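Local coordinates for cytochrome P450 monooxygenase (Rhodococcus sp. ECU0066, PDB 6KBH) that acts as a type IV self-sufficient cytochrome P450 monooxygenase, carrying a haem, a flavin mononucleotide and a [2Fe-2S] cluster in one polypeptide chain, at the Fe2/s2 (inorganic) cluster site. Numbering follows the deposited sequence.

The Fe2/s2 (inorganic) cluster site. Residues 733-736, 738-743, 771, 773. With FES (Fe2/s2 (inorganic) cluster), chain B.
Four cysteine thiolates hold the rhombic Fe2S2 group. Cys735, Cys740 and Cys743 form the CX4CX2C loop motif of the plant-type ferredoxin fold, and Cys773, just past strand 769-771, is the distant fourth ligand. FES FE1 is bound by Cys735 SG and Cys740 SG, each at 2.3 Å, with a modelled angle of 99° between them. FES FE2 is bound by Cys743 SG and Cys773 SG and is nearly tetrahedral, at 107°. With the two sulfides, each iron has four sulfur ligands modelled. In all four cysteines SG is flanked by both backbone branches at CA, a torsion that turns it inward to the iron.

Packing is tightest along the 735-743 loop. Ile739 N donates to Cys735 SG at 3.3 Å, and Ala742 N to Cys740 SG at 3.3 Å, nearly straight at 169°. Such N-H groups would tend to stabilise negative charge on the thiolates. Glu736 N comes within 3.1 Å of FES S1, a close approach but not a hydrogen bond.

Looser contacts lie outside this loop backbone: Met771, its chain bent at chi2 and chi3, brings only its CE methyl to FES S2, 3.8 Å away. The extended Glu736 side chain carries OE2 away to Ser733 OG, which meets it from above the carboxylate plane. An alanine here would lose this carboxylate-hydroxyl link and would probably loosen the loop beside FES S1. The protein hides all 211 Å² of the cluster, so even this looser side is closed to solvent. The site thus houses a shielded one-electron carrier, likely to relay electrons from FMN towards the haem.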
# COMPACT_ATOMS: atom_id res chain seq x y z
N SER A 733 7.12 -5.98 -2.75
CA SER A 733 8.23 -6.84 -3.14
C SER A 733 7.67 -8.21 -3.47
O SER A 733 7.02 -8.84 -2.62
CB SER A 733 9.27 -6.93 -2.02
OG SER A 733 8.72 -7.54 -0.86
N ASP A 734 7.92 -8.68 -4.69
CA ASP A 734 7.43 -9.97 -5.15
C ASP A 734 8.50 -11.05 -5.13
O ASP A 734 8.29 -12.14 -4.60
CB ASP A 734 6.84 -9.85 -6.56
CG ASP A 734 5.50 -9.15 -6.58
OD1 ASP A 734 4.82 -9.12 -5.53
OD2 ASP A 734 5.11 -8.63 -7.65
N CYS A 735 9.67 -10.75 -5.70
CA CYS A 735 10.75 -11.72 -5.84
C CYS A 735 11.85 -11.53 -4.81
O CYS A 735 12.26 -12.49 -4.14
CB CYS A 735 11.35 -11.65 -7.24
SG CYS A 735 12.55 -10.31 -7.45
N GLU A 736 12.36 -10.30 -4.68
CA GLU A 736 13.45 -9.96 -3.77
C GLU A 736 14.71 -10.78 -4.05
O GLU A 736 15.59 -10.88 -3.19
CB GLU A 736 13.01 -10.11 -2.31
CG GLU A 736 11.62 -9.54 -2.06
CD GLU A 736 11.10 -9.81 -0.67
OE1 GLU A 736 11.90 -10.20 0.20
OE2 GLU A 736 9.88 -9.64 -0.46
N GLY A 738 16.11 -9.89 -7.05
CA GLY A 738 16.62 -8.99 -8.07
C GLY A 738 16.13 -9.27 -9.47
O GLY A 738 16.74 -8.81 -10.43
N ILE A 739 15.02 -10.00 -9.61
CA ILE A 739 14.65 -10.56 -10.90
C ILE A 739 13.36 -9.97 -11.47
O ILE A 739 13.22 -9.90 -12.70
CB ILE A 739 14.55 -12.10 -10.82
CG1 ILE A 739 14.66 -12.73 -12.21
CG2 ILE A 739 13.26 -12.54 -10.14
CD1 ILE A 739 14.74 -14.24 -12.18
N CYS A 740 12.42 -9.52 -10.63
CA CYS A 740 11.09 -9.18 -11.13
C CYS A 740 10.91 -7.70 -11.43
O CYS A 740 10.17 -7.36 -12.36
CB CYS A 740 10.02 -9.62 -10.13
SG CYS A 740 9.81 -8.54 -8.70
N GLY A 741 11.55 -6.80 -10.68
CA GLY A 741 11.47 -5.38 -10.94
C GLY A 741 10.45 -4.63 -10.11
O GLY A 741 10.41 -3.40 -10.18
N ALA A 742 9.65 -5.33 -9.30
CA ALA A 742 8.54 -4.71 -8.59
C ALA A 742 8.97 -3.71 -7.52
O ALA A 742 8.12 -2.97 -7.02
CB ALA A 742 7.67 -5.79 -7.95
N CYS A 743 10.26 -3.67 -7.16
CA CYS A 743 10.72 -2.87 -6.03
C CYS A 743 11.49 -1.62 -6.46
O CYS A 743 12.21 -1.04 -5.65
CB CYS A 743 11.59 -3.73 -5.11
SG CYS A 743 13.23 -4.08 -5.78
N MET A 771 16.82 -0.67 -7.32
CA MET A 771 16.00 -1.79 -6.87
C MET A 771 16.13 -1.94 -5.36
O MET A 771 17.24 -2.14 -4.84
CB MET A 771 16.40 -3.07 -7.59
CG MET A 771 16.40 -2.92 -9.10
SD MET A 771 14.85 -2.30 -9.78
CE MET A 771 13.73 -3.55 -9.18
N CYS A 773 15.45 -4.08 -3.04
CA CYS A 773 15.69 -5.30 -2.28
C CYS A 773 17.15 -5.75 -2.28
O CYS A 773 17.58 -6.41 -1.32
CB CYS A 773 14.82 -6.43 -2.82
SG CYS A 773 15.23 -6.93 -4.50
FE1 FES B . 11.74 -8.15 -7.53
FE2 FES B . 13.43 -6.37 -5.83
S1 FES B . 11.62 -7.44 -5.54
S2 FES B . 13.55 -7.07 -7.83